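PDB 6KIA: enoyl-acyl carrier protein reductase from Uncultured bacterium, which probably catalyses the NADH-dependent reduction of enoyl groups carried on acyl carrier protein, a step in fatty acid synthesis. Local coordinates for residues T284-P289 with P420-S425; Y239-T244 with W254-S259. All blocks are in the same frame, centred on the assembly; numbering follows the deposited sequence.

Contact 1 (T284-P289 with P420-S425). With NAI (1,4-dihydronicotinamide adenine dinucleotide), chain D.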
ATOM      1  N   THR A 284      -8.026  -0.661 -12.062  1.00 19.97           N
ATOM      2  CA  THR A 284      -7.359  -1.898 -11.715  1.00 20.27           C
ATOM      3  C   THR A 284      -6.646  -1.756 -10.364  1.00 20.21           C
ATOM      4  O   THR A 284      -5.863  -0.820 -10.150  1.00 21.63           O
ATOM      5  CB  THR A 284      -6.346  -2.317 -12.807  1.00 22.71           C
ATOM      6  OG1 THR A 284      -7.032  -2.499 -14.068  1.00 21.52           O
ATOM      7  CG2 THR A 284      -5.620  -3.622 -12.427  1.00 22.17           C
ATOM      8  N   VAL A 285      -6.926  -2.691  -9.466  1.00 18.46           N
ATOM      9  CA  VAL A 285      -6.157  -2.830  -8.234  1.00 19.41           C
ATOM     10  C   VAL A 285      -5.024  -3.793  -8.480  1.00 20.53           C
ATOM     11  O   VAL A 285      -5.243  -4.917  -8.939  1.00 20.94           O
ATOM     12  CB  VAL A 285      -7.012  -3.367  -7.066  1.00 18.11           C
ATOM     13  CG1 VAL A 285      -6.130  -3.670  -5.849  1.00 18.36           C
ATOM     14  CG2 VAL A 285      -8.123  -2.372  -6.720  1.00 21.21           C
ATOM     15  N   TYR A 286      -3.807  -3.353  -8.191  1.00 16.51           N
ATOM     16  CA  TYR A 286      -2.646  -4.220  -8.332  1.00 16.32           C
ATOM     17  C   TYR A 286      -2.255  -4.702  -6.968  1.00 17.76           C
ATOM     18  O   TYR A 286      -1.783  -3.918  -6.150  1.00 16.76           O
ATOM     19  CB  TYR A 286      -1.482  -3.476  -9.016  1.00 16.24           C
ATOM     20  CG  TYR A 286      -1.775  -3.113 -10.461  1.00 16.20           C
ATOM     21  CD1 TYR A 286      -2.405  -1.905 -10.788  1.00 17.12           C
ATOM     22  CD2 TYR A 286      -1.462  -3.988 -11.477  1.00 19.44           C
ATOM     23  CE1 TYR A 286      -2.679  -1.591 -12.108  1.00 20.01           C
ATOM     24  CE2 TYR A 286      -1.732  -3.682 -12.802  1.00 20.04           C
ATOM     25  CZ  TYR A 286      -2.324  -2.500 -13.108  1.00 19.50           C
ATOM     26  OH  TYR A 286      -2.576  -2.227 -14.446  1.00 20.88           O
ATOM     27  N   ASN A 287      -2.485  -5.988  -6.714  1.00 18.41           N
ATOM     28  CA  ASN A 287      -2.117  -6.579  -5.420  1.00 19.18           C
ATOM     29  C   ASN A 287      -0.628  -6.885  -5.400  1.00 16.42           C
ATOM     30  O   ASN A 287      -0.141  -7.806  -6.083  1.00 16.06           O
ATOM     31  CB  ASN A 287      -2.953  -7.821  -5.128  1.00 16.35           C
ATOM     32  CG  ASN A 287      -4.346  -7.472  -4.646  1.00 21.38           C
ATOM     33  OD1 ASN A 287      -4.534  -6.503  -3.882  1.00 18.80           O
ATOM     34  ND2 ASN A 287      -5.347  -8.232  -5.105  1.00 18.46           N
ATOM     35  N   CYS A 288       0.103  -6.054  -4.668  1.00 16.28           N
ATOM     36  CA  CYS A 288       1.574  -6.043  -4.726  1.00 17.69           C
ATOM     37  C   CYS A 288       2.232  -6.748  -3.553  1.00 16.21           C
ATOM     38  O   CYS A 288       1.589  -6.948  -2.523  1.00 16.42           O
ATOM     39  CB  CYS A 288       2.069  -4.593  -4.797  1.00 16.25           C
ATOM     40  SG  CYS A 288       1.647  -3.755  -6.377  1.00 17.60           S
ATOM     41  N   PRO A 289       3.521  -7.098  -3.677  1.00 16.11           N
ATOM     42  CA  PRO A 289       4.181  -7.815  -2.567  1.00 16.15           C
ATOM     43  C   PRO A 289       4.398  -7.035  -1.279  1.00 16.69           C
ATOM     44  O   PRO A 289       4.397  -5.811  -1.248  1.00 18.08           O
ATOM     45  CB  PRO A 289       5.557  -8.158  -3.151  1.00 16.02           C
ATOM     46  CG  PRO A 289       5.361  -8.179  -4.600  1.00 16.50           C
ATOM     47  CD  PRO A 289       4.387  -7.051  -4.868  1.00 15.96           C
ATOM     48  N   PRO A 420      -9.907  -5.971 -13.513  1.00 24.34           N
ATOM     49  CA  PRO A 420     -10.026  -5.001 -12.420  1.00 19.16           C
ATOM     50  C   PRO A 420      -9.112  -5.289 -11.217  1.00 17.63           C
ATOM     51  O   PRO A 420      -8.898  -4.381 -10.414  1.00 17.81           O
ATOM     52  CB  PRO A 420     -11.502  -5.119 -12.017  1.00 25.91           C
ATOM     53  CG  PRO A 420     -11.898  -6.497 -12.417  1.00 27.33           C
ATOM     54  CD  PRO A 420     -11.118  -6.805 -13.657  1.00 24.82           C
ATOM     55  N   VAL A 421      -8.665  -6.533 -11.061  1.00 22.85           N
ATOM     56  CA  VAL A 421      -7.826  -6.930  -9.927  1.00 19.30           C
ATOM     57  C   VAL A 421      -6.757  -7.901 -10.400  1.00 18.80           C
ATOM     58  O   VAL A 421      -7.069  -8.959 -10.968  1.00 23.71           O
ATOM     59  CB  VAL A 421      -8.649  -7.595  -8.788  1.00 21.32           C
ATOM     60  CG1 VAL A 421      -7.747  -7.849  -7.589  1.00 23.97           C
ATOM     61  CG2 VAL A 421      -9.866  -6.751  -8.382  1.00 24.78           C
ATOM     62  N   LEU A 422      -5.491  -7.533 -10.204  1.00 17.78           N
ATOM     63  CA  LEU A 422      -4.373  -8.320 -10.687  1.00 18.64           C
ATOM     64  C   LEU A 422      -3.296  -8.430  -9.622  1.00 21.91           C
ATOM     65  O   LEU A 422      -2.920  -7.427  -9.010  1.00 23.72           O
ATOM     66  CB  LEU A 422      -3.771  -7.702 -11.950  1.00 20.58           C
ATOM     67  CG  LEU A 422      -4.701  -7.603 -13.163  1.00 25.61           C
ATOM     68  CD1 LEU A 422      -4.037  -6.791 -14.276  1.00 21.93           C
ATOM     69  CD2 LEU A 422      -5.025  -9.026 -13.623  1.00 24.06           C
ATOM     70  N   TRP A 423      -2.800  -9.637  -9.413  1.00 19.56           N
ATOM     71  CA  TRP A 423      -1.676  -9.836  -8.499  1.00 15.83           C
ATOM     72  C   TRP A 423      -0.341  -9.715  -9.237  1.00 19.40           C
ATOM     73  O   TRP A 423      -0.130 -10.357 -10.285  1.00 21.66           O
ATOM     74  CB  TRP A 423      -1.759 -11.208  -7.817  1.00 19.24           C
ATOM     75  CG  TRP A 423      -2.515 -11.311  -6.525  1.00 18.88           C
ATOM     76  CD1 TRP A 423      -1.980 -11.492  -5.275  1.00 22.62           C
ATOM     77  CD2 TRP A 423      -3.942 -11.299  -6.348  1.00 18.80           C
ATOM     78  NE1 TRP A 423      -2.977 -11.612  -4.348  1.00 18.36           N
ATOM     79  CE2 TRP A 423      -4.193 -11.469  -4.965  1.00 17.82           C
ATOM     80  CE3 TRP A 423      -5.025 -11.144  -7.215  1.00 18.21           C
ATOM     81  CZ2 TRP A 423      -5.486 -11.500  -4.436  1.00 18.28           C
ATOM     82  CZ3 TRP A 423      -6.323 -11.189  -6.678  1.00 20.52           C
ATOM     83  CH2 TRP A 423      -6.537 -11.358  -5.311  1.00 20.00           C
ATOM     84  N   LEU A 424       0.568  -8.926  -8.661  1.00 18.68           N
ATOM     85  CA  LEU A 424       1.957  -8.873  -9.096  1.00 15.73           C
ATOM     86  C   LEU A 424       2.770  -9.634  -8.057  1.00 19.43           C
ATOM     87  O   LEU A 424       3.092  -9.085  -7.004  1.00 18.23           O
ATOM     88  CB  LEU A 424       2.440  -7.420  -9.205  1.00 17.20           C
ATOM     89  CG  LEU A 424       1.556  -6.508 -10.071  1.00 17.84           C
ATOM     90  CD1 LEU A 424       2.156  -5.114 -10.131  1.00 18.39           C
ATOM     91  CD2 LEU A 424       1.450  -7.100 -11.482  1.00 20.75           C
ATOM     92  N   SER A 425       3.050 -10.914  -8.303  1.00 16.99           N
ATOM     93  CA  SER A 425       3.811 -11.704  -7.324  1.00 17.95           C
ATOM     94  C   SER A 425       5.297 -11.757  -7.691  1.00 18.48           C
ATOM     95  O   SER A 425       5.713 -11.106  -8.651  1.00 18.37           O
ATOM     96  CB  SER A 425       3.203 -13.106  -7.193  1.00 19.39           C
ATOM     97  OG  SER A 425       1.921 -12.989  -6.574  1.00 17.73           O
TER
HETATM   98  PA  NAI D 501       3.472   5.206   2.151  1.00 17.93           P
HETATM   99  O1A NAI D 501       4.605   5.771   1.350  1.00 20.84           O
HETATM  100  O2A NAI D 501       3.404   5.596   3.615  1.00 21.45           O
HETATM  101  O5B NAI D 501       2.129   5.576   1.385  1.00 18.27           O
HETATM  102  C5B NAI D 501       0.937   5.776   2.117  1.00 19.72           C
HETATM  103  C4B NAI D 501       0.032   6.572   1.127  1.00 18.77           C
HETATM  104  O4B NAI D 501      -1.341   6.692   1.840  1.00 18.65           O
HETATM  105  C3B NAI D 501       0.459   7.764   0.903  1.00 20.23           C
HETATM  106  O3B NAI D 501       0.276   8.170  -0.515  1.00 21.64           O
HETATM  107  C2B NAI D 501      -0.445   8.730   1.895  1.00 22.04           C
HETATM  108  O2B NAI D 501      -0.381  10.123   1.413  1.00 20.17           O
HETATM  109  C1B NAI D 501      -1.617   8.199   1.843  1.00 22.62           C
HETATM  110  N9A NAI D 501      -2.356   8.384   3.109  1.00 22.03           N
HETATM  111  C8A NAI D 501      -2.200   7.937   4.368  1.00 20.37           C
HETATM  112  N7A NAI D 501      -3.182   8.444   5.110  1.00 20.25           N
HETATM  113  C5A NAI D 501      -3.960   9.205   4.305  1.00 19.02           C
HETATM  114  C6A NAI D 501      -5.092   9.931   4.642  1.00 22.06           C
HETATM  115  N6A NAI D 501      -5.811  10.130   5.869  1.00 24.00           N
HETATM  116  N1A NAI D 501      -5.711  10.627   3.673  1.00 20.58           N
HETATM  117  C2A NAI D 501      -5.218  10.618   2.395  1.00 21.94           C
HETATM  118  N3A NAI D 501      -4.088   9.890   2.061  1.00 23.26           N
HETATM  119  C4A NAI D 501      -3.462   9.183   3.052  1.00 22.89           C
HETATM  120  O3  NAI D 501       3.505   3.552   2.147  1.00 18.07           O
HETATM  121  PN  NAI D 501       3.139   2.520   0.962  1.00 18.35           P
HETATM  122  O1N NAI D 501       3.976   2.796  -0.249  1.00 17.61           O
HETATM  123  O2N NAI D 501       3.398   1.161   1.592  1.00 18.64           O
HETATM  124  O5D NAI D 501       1.590   2.710   0.633  1.00 17.46           O
HETATM  125  C5D NAI D 501       1.141   3.006  -0.679  1.00 17.38           C
HETATM  126  C4D NAI D 501       0.092   1.939  -1.067  1.00 17.30           C
HETATM  127  O4D NAI D 501       0.706   0.782  -1.224  1.00 17.14           O
HETATM  128  C3D NAI D 501      -0.905   1.723   0.070  1.00 19.92           C
HETATM  129  O3D NAI D 501      -2.218   1.720  -0.381  1.00 17.77           O
HETATM  130  C2D NAI D 501      -0.524   0.303   0.544  1.00 20.21           C
HETATM  131  O2D NAI D 501      -1.654  -0.278   1.286  1.00 17.47           O
HETATM  132  C1D NAI D 501      -0.209  -0.323  -0.560  1.00 17.16           C
HETATM  133  N1N NAI D 501       0.588  -1.530  -0.345  1.00 18.80           N
HETATM  134  C2N NAI D 501       1.643  -1.561   0.541  1.00 17.06           C
HETATM  135  C3N NAI D 501       2.338  -2.758   0.757  1.00 16.95           C
HETATM  136  C7N NAI D 501       3.535  -2.817   1.705  1.00 21.07           C
HETATM  137  O7N NAI D 501       3.941  -3.893   2.135  1.00 20.70           O
HETATM  138  N7N NAI D 501       4.178  -1.606   2.072  1.00 19.50           N
HETATM  139  C4N NAI D 501       2.006  -3.923   0.080  1.00 19.33           C
HETATM  140  C5N NAI D 501       0.966  -3.868  -0.855  1.00 21.86           C
HETATM  141  C6N NAI D 501       0.264  -2.675  -1.056  1.00 17.91           C
HETATM  142  O   HOH W   1       1.378  -9.750  -4.766  1.00 18.59           O
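The indole of Trp-423 carries the side chain of Asn-287 over one face. CB of Asn-287 sits 3.6 Å from the centroid of the five-membered ring, almost on its normal, a CH-pi contact. ND2 of Asn-287 lies over the six-membered ring, 3.3 Å from CZ2 of Trp-423. The amide is tilted 60° to the indole, and its ND2 bonds to Glu-270. At the indole edge, NE1 bonds to the carbonyl of His-242. The Tyr-286 ring has CG2 of Thr-284 over the rim of one face. CD1 of Leu-422 and CD1 of Leu-424 approach it obliquely, and its hydroxyl bonds to Ser-414.

The backbones pair as parallel strands. Val-285 N donates to Pro-420 O (2.8 Å), and Leu-422 N to Val-285 O (2.9 Å). Asn-287 N to Leu-422 O and Leu-424 N to Asn-287 O continue the parallel pairing. A water bonds to both Asn-287 O and Leu-424 O. Beyond it, Pro-289 O reaches 3.3 Å from C4N of NAI.

In this Rossmann-like sheet, strand 283-287 runs between 234-240 and 421-423. Helix 263-278 covers the Val-285 face, and helix 394-413 the face of Tyr-286 and Leu-422.

Contact 2 (Y239-T244 with W254-S259). With NAI (1,4-dihydronicotinamide adenine dinucleotide), chain D.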
ATOM      1  N   TYR A 239      -2.937   0.535  -5.385  1.00 17.01           N
ATOM      2  CA  TYR A 239      -2.036  -0.453  -4.799  1.00 16.89           C
ATOM      3  C   TYR A 239      -2.827  -1.282  -3.800  1.00 16.96           C
ATOM      4  O   TYR A 239      -3.325  -0.752  -2.813  1.00 19.99           O
ATOM      5  CB  TYR A 239      -0.843   0.214  -4.115  1.00 17.81           C
ATOM      6  CG  TYR A 239       0.161   0.825  -5.067  1.00 16.82           C
ATOM      7  CD1 TYR A 239       1.224   0.071  -5.569  1.00 18.67           C
ATOM      8  CD2 TYR A 239       0.048   2.164  -5.461  1.00 18.64           C
ATOM      9  CE1 TYR A 239       2.138   0.626  -6.442  1.00 17.11           C
ATOM     10  CE2 TYR A 239       0.963   2.717  -6.345  1.00 16.87           C
ATOM     11  CZ  TYR A 239       1.994   1.953  -6.812  1.00 19.19           C
ATOM     12  OH  TYR A 239       2.907   2.495  -7.690  1.00 20.44           O
ATOM     13  N   GLY A 240      -2.959  -2.573  -4.072  1.00 17.22           N
ATOM     14  CA  GLY A 240      -3.681  -3.427  -3.157  1.00 16.92           C
ATOM     15  C   GLY A 240      -2.703  -4.285  -2.401  1.00 17.91           C
ATOM     16  O   GLY A 240      -1.559  -4.438  -2.821  1.00 16.69           O
ATOM     17  N   TYR A 241      -3.145  -4.824  -1.264  1.00 16.96           N
ATOM     18  CA  TYR A 241      -2.420  -5.955  -0.665  1.00 16.88           C
ATOM     19  C   TYR A 241      -3.440  -7.054  -0.379  1.00 17.80           C
ATOM     20  O   TYR A 241      -4.482  -6.782   0.217  1.00 19.79           O
ATOM     21  CB  TYR A 241      -1.689  -5.587   0.628  1.00 17.00           C
ATOM     22  CG  TYR A 241      -0.984  -6.809   1.193  1.00 17.47           C
ATOM     23  CD1 TYR A 241       0.108  -7.357   0.530  1.00 16.75           C
ATOM     24  CD2 TYR A 241      -1.441  -7.432   2.354  1.00 19.02           C
ATOM     25  CE1 TYR A 241       0.742  -8.488   1.000  1.00 17.27           C
ATOM     26  CE2 TYR A 241      -0.806  -8.559   2.843  1.00 17.04           C
ATOM     27  CZ  TYR A 241       0.285  -9.081   2.175  1.00 16.85           C
ATOM     28  OH  TYR A 241       0.936 -10.218   2.642  1.00 18.51           O
ATOM     29  N   HIS A 242      -3.154  -8.269  -0.856  1.00 17.59           N
ATOM     30  CA  HIS A 242      -4.069  -9.391  -0.645  1.00 19.08           C
ATOM     31  C   HIS A 242      -3.255 -10.669  -0.658  1.00 16.69           C
ATOM     32  O   HIS A 242      -3.610 -11.656  -1.320  1.00 20.32           O
ATOM     33  CB  HIS A 242      -5.163  -9.415  -1.722  1.00 22.92           C
ATOM     34  CG  HIS A 242      -6.364 -10.229  -1.346  1.00 20.72           C
ATOM     35  ND1 HIS A 242      -7.601 -10.044  -1.930  1.00 21.92           N
ATOM     36  CD2 HIS A 242      -6.515 -11.234  -0.449  1.00 21.54           C
ATOM     37  CE1 HIS A 242      -8.470 -10.885  -1.390  1.00 21.69           C
ATOM     38  NE2 HIS A 242      -7.836 -11.622  -0.493  1.00 23.64           N
ATOM     39  N   GLY A 243      -2.098 -10.613  -0.002  1.00 16.68           N
ATOM     40  CA  GLY A 243      -1.160 -11.721  -0.030  1.00 19.71           C
ATOM     41  C   GLY A 243      -0.410 -11.795  -1.346  1.00 19.35           C
ATOM     42  O   GLY A 243      -0.794 -11.176  -2.347  1.00 18.38           O
ATOM     43  N   THR A 244       0.650 -12.600  -1.368  1.00 16.58           N
ATOM     44  CA  THR A 244       1.557 -12.633  -2.514  1.00 16.05           C
ATOM     45  C   THR A 244       2.105 -14.054  -2.762  1.00 17.94           C
ATOM     46  O   THR A 244       2.384 -14.780  -1.808  1.00 20.41           O
ATOM     47  CB  THR A 244       2.733 -11.666  -2.263  1.00 21.11           C
ATOM     48  OG1 THR A 244       2.219 -10.345  -2.047  1.00 17.34           O
ATOM     49  CG2 THR A 244       3.736 -11.678  -3.422  1.00 20.14           C
ATOM     50  N   TRP A 254       0.811 -18.839  -2.921  1.00 20.91           N
ATOM     51  CA  TRP A 254       0.221 -17.709  -2.230  1.00 21.54           C
ATOM     52  C   TRP A 254       0.451 -17.824  -0.741  1.00 25.46           C
ATOM     53  O   TRP A 254       0.289 -18.899  -0.148  1.00 22.89           O
ATOM     54  CB  TRP A 254      -1.276 -17.609  -2.505  1.00 21.41           C
ATOM     55  CG  TRP A 254      -1.909 -16.435  -1.836  1.00 19.83           C
ATOM     56  CD1 TRP A 254      -2.012 -15.176  -2.344  1.00 21.66           C
ATOM     57  CD2 TRP A 254      -2.534 -16.399  -0.541  1.00 23.31           C
ATOM     58  NE1 TRP A 254      -2.659 -14.356  -1.454  1.00 18.41           N
ATOM     59  CE2 TRP A 254      -2.987 -15.075  -0.336  1.00 20.44           C
ATOM     60  CE3 TRP A 254      -2.746 -17.352   0.468  1.00 23.53           C
ATOM     61  CZ2 TRP A 254      -3.638 -14.674   0.828  1.00 21.20           C
ATOM     62  CZ3 TRP A 254      -3.417 -16.952   1.624  1.00 21.99           C
ATOM     63  CH2 TRP A 254      -3.849 -15.630   1.793  1.00 22.09           C
ATOM     64  N   GLN A 255       0.849 -16.708  -0.142  1.00 21.82           N
ATOM     65  CA  GLN A 255       0.943 -16.631   1.297  1.00 19.31           C
ATOM     66  C   GLN A 255       0.657 -15.187   1.677  1.00 21.88           C
ATOM     67  O   GLN A 255       0.351 -14.363   0.803  1.00 19.06           O
ATOM     68  CB  GLN A 255       2.319 -17.104   1.781  1.00 16.54           C
ATOM     69  CG  GLN A 255       3.507 -16.444   1.084  1.00 16.80           C
ATOM     70  CD  GLN A 255       3.790 -15.044   1.620  1.00 20.39           C
ATOM     71  OE1 GLN A 255       4.252 -14.875   2.754  1.00 18.71           O
ATOM     72  NE2 GLN A 255       3.482 -14.031   0.808  1.00 18.36           N
ATOM     73  N   THR A 256       0.750 -14.876   2.957  1.00 20.43           N
ATOM     74  CA  THR A 256       0.409 -13.535   3.452  1.00 16.85           C
ATOM     75  C   THR A 256       1.109 -13.251   4.771  1.00 21.96           C
ATOM     76  O   THR A 256       1.472 -14.175   5.489  1.00 20.93           O
ATOM     77  CB  THR A 256      -1.111 -13.377   3.661  1.00 16.98           C
ATOM     78  OG1 THR A 256      -1.423 -12.020   4.014  1.00 19.69           O
ATOM     79  CG2 THR A 256      -1.603 -14.312   4.794  1.00 20.52           C
ATOM     80  N   TYR A 257       1.249 -11.968   5.098  1.00 19.03           N
ATOM     81  CA  TYR A 257       1.490 -11.535   6.465  1.00 17.47           C
ATOM     82  C   TYR A 257       0.177 -11.647   7.238  1.00 19.18           C
ATOM     83  O   TYR A 257      -0.877 -11.272   6.724  1.00 20.62           O
ATOM     84  CB  TYR A 257       1.989 -10.081   6.492  1.00 18.81           C
ATOM     85  CG  TYR A 257       1.926  -9.458   7.875  1.00 18.57           C
ATOM     86  CD1 TYR A 257       2.962  -9.641   8.782  1.00 17.86           C
ATOM     87  CD2 TYR A 257       0.825  -8.692   8.266  1.00 18.08           C
ATOM     88  CE1 TYR A 257       2.912  -9.084  10.062  1.00 19.72           C
ATOM     89  CE2 TYR A 257       0.766  -8.140   9.528  1.00 20.88           C
ATOM     90  CZ  TYR A 257       1.809  -8.330  10.427  1.00 21.47           C
ATOM     91  OH  TYR A 257       1.719  -7.758  11.685  1.00 23.17           O
ATOM     92  N   THR A 258       0.243 -12.149   8.465  1.00 18.05           N
ATOM     93  CA  THR A 258      -0.906 -12.222   9.377  1.00 20.73           C
ATOM     94  C   THR A 258      -0.513 -11.504  10.682  1.00 20.75           C
ATOM     95  O   THR A 258       0.606 -11.695  11.178  1.00 21.02           O
ATOM     96  CB  THR A 258      -1.319 -13.702   9.649  1.00 20.10           C
ATOM     97  OG1 THR A 258      -1.663 -14.362   8.426  1.00 21.04           O
ATOM     98  CG2 THR A 258      -2.511 -13.799  10.609  1.00 19.76           C
ATOM     99  N   SER A 259      -1.385 -10.656  11.249  1.00 20.33           N
ATOM    100  CA  SER A 259      -2.740 -10.449  10.755  1.00 19.95           C
ATOM    101  C   SER A 259      -2.864  -9.057  10.119  1.00 21.40           C
ATOM    102  O   SER A 259      -2.588  -8.027  10.750  1.00 20.71           O
ATOM    103  CB  SER A 259      -3.729 -10.634  11.928  1.00 23.41           C
ATOM    104  OG  SER A 259      -5.033 -10.188  11.615  1.00 27.63           O
TER
HETATM  105  PA  NAI D 501       3.472   5.206   2.151  1.00 17.93           P
HETATM  106  O1A NAI D 501       4.605   5.771   1.350  1.00 20.84           O
HETATM  107  O2A NAI D 501       3.404   5.596   3.615  1.00 21.45           O
HETATM  108  O5B NAI D 501       2.129   5.576   1.385  1.00 18.27           O
HETATM  109  C5B NAI D 501       0.937   5.776   2.117  1.00 19.72           C
HETATM  110  C4B NAI D 501       0.032   6.572   1.127  1.00 18.77           C
HETATM  111  O4B NAI D 501      -1.341   6.692   1.840  1.00 18.65           O
HETATM  112  C3B NAI D 501       0.459   7.764   0.903  1.00 20.23           C
HETATM  113  O3B NAI D 501       0.276   8.170  -0.515  1.00 21.64           O
HETATM  114  C2B NAI D 501      -0.445   8.730   1.895  1.00 22.04           C
HETATM  115  O2B NAI D 501      -0.381  10.123   1.413  1.00 20.17           O
HETATM  116  C1B NAI D 501      -1.617   8.199   1.843  1.00 22.62           C
HETATM  117  N9A NAI D 501      -2.356   8.384   3.109  1.00 22.03           N
HETATM  118  C8A NAI D 501      -2.200   7.937   4.368  1.00 20.37           C
HETATM  119  N7A NAI D 501      -3.182   8.444   5.110  1.00 20.25           N
HETATM  120  C5A NAI D 501      -3.960   9.205   4.305  1.00 19.02           C
HETATM  121  C6A NAI D 501      -5.092   9.931   4.642  1.00 22.06           C
HETATM  122  N6A NAI D 501      -5.811  10.130   5.869  1.00 24.00           N
HETATM  123  N1A NAI D 501      -5.711  10.627   3.673  1.00 20.58           N
HETATM  124  C2A NAI D 501      -5.218  10.618   2.395  1.00 21.94           C
HETATM  125  N3A NAI D 501      -4.088   9.890   2.061  1.00 23.26           N
HETATM  126  C4A NAI D 501      -3.462   9.183   3.052  1.00 22.89           C
HETATM  127  O3  NAI D 501       3.505   3.552   2.147  1.00 18.07           O
HETATM  128  PN  NAI D 501       3.139   2.520   0.962  1.00 18.35           P
HETATM  129  O1N NAI D 501       3.976   2.796  -0.249  1.00 17.61           O
HETATM  130  O2N NAI D 501       3.398   1.161   1.592  1.00 18.64           O
HETATM  131  O5D NAI D 501       1.590   2.710   0.633  1.00 17.46           O
HETATM  132  C5D NAI D 501       1.141   3.006  -0.679  1.00 17.38           C
HETATM  133  C4D NAI D 501       0.092   1.939  -1.067  1.00 17.30           C
HETATM  134  O4D NAI D 501       0.706   0.782  -1.224  1.00 17.14           O
HETATM  135  C3D NAI D 501      -0.905   1.723   0.070  1.00 19.92           C
HETATM  136  O3D NAI D 501      -2.218   1.720  -0.381  1.00 17.77           O
HETATM  137  C2D NAI D 501      -0.524   0.303   0.544  1.00 20.21           C
HETATM  138  O2D NAI D 501      -1.654  -0.278   1.286  1.00 17.47           O
HETATM  139  C1D NAI D 501      -0.209  -0.323  -0.560  1.00 17.16           C
HETATM  140  N1N NAI D 501       0.588  -1.530  -0.345  1.00 18.80           N
HETATM  141  C2N NAI D 501       1.643  -1.561   0.541  1.00 17.06           C
HETATM  142  C3N NAI D 501       2.338  -2.758   0.757  1.00 16.95           C
HETATM  143  C7N NAI D 501       3.535  -2.817   1.705  1.00 21.07           C
HETATM  144  O7N NAI D 501       3.941  -3.893   2.135  1.00 20.70           O
HETATM  145  N7N NAI D 501       4.178  -1.606   2.072  1.00 19.50           N
HETATM  146  C4N NAI D 501       2.006  -3.923   0.080  1.00 19.33           C
HETATM  147  C5N NAI D 501       0.966  -3.868  -0.855  1.00 21.86           C
HETATM  148  C6N NAI D 501       0.264  -2.675  -1.056  1.00 17.91           C
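Residues 239-241 line the nicotinamide half of NAI, and the chain then runs into a beta hairpin, strands 244-248 and 251-255. Gly-240 O is 3.1 Å from C6N of NAI. CB of Tyr-241 is 3.5 Å from C5N of the same ring, and CB of Tyr-239 meets the ribose oxygen O4D.

Tyr-241 joins this first shell to the second segment. Its CG is anti to the backbone N (chi1 179°), which brings the hydroxyl end close to 254-259. There Tyr-257 N donates to Tyr-241 OH (3.0 Å), coming in at the ring edge near its plane. The hydroxyl is also bonded to Glu-290. Over the centre of one face of this phenol lies the backbone N of Gly-243. The side chain thus meets the nicotinamide with CB and CD1, and 254-259 with its hydroxyl.

Further out, Gly-243 turns the chain with a positive phi of 76°. Its CA is wedged 3.2 Å from Gln-255 O and 3.3 Å from Trp-254 NE1, a place that suits a residue without a side chain. His-242, whose ND1 bonds to Glu-270, has its ring stacked with Trp-364 and Phe-361. Its carbonyl accepts the indole N-H of Trp-254 (NE1 to O 2.9 Å) on a lone pair and in the indole plane.

The hairpin opens with Thr-244 and Gln-255 as an antiparallel hydrogen-bonded pair, Thr-244 N donating to Gln-255 O. Gln-255 OE1 is bonded to Ser-305. With chi1 at a crowded 51° and a bend at chi2, Gln-255 reaches across, so Thr-244 O is gripped twice, by Gln-255 N and, 2.9 Å away, Gln-255 NE2.

Going from the N terminus, the chain first meets contact 2, which closes a short hairpin loop of nine residues just after strand 234-240. Helix 263-278 follows and leads into strand 283-287. Contact 1 opens there and closes only after 130 residues, just over half of them helical and none in a strand, when strand 421-423 joins the sheet. The two loops lie in series and neither encloses the other. They meet side by side, because strands 234-240 and 283-287 are neighbours: Tyr-286 O and Gly-240 N, 2.7 Å apart, probably form a hydrogen bond. Together they tie the last strand, 421-423, and the hairpin to strand ends that border the nicotinamide of NAI.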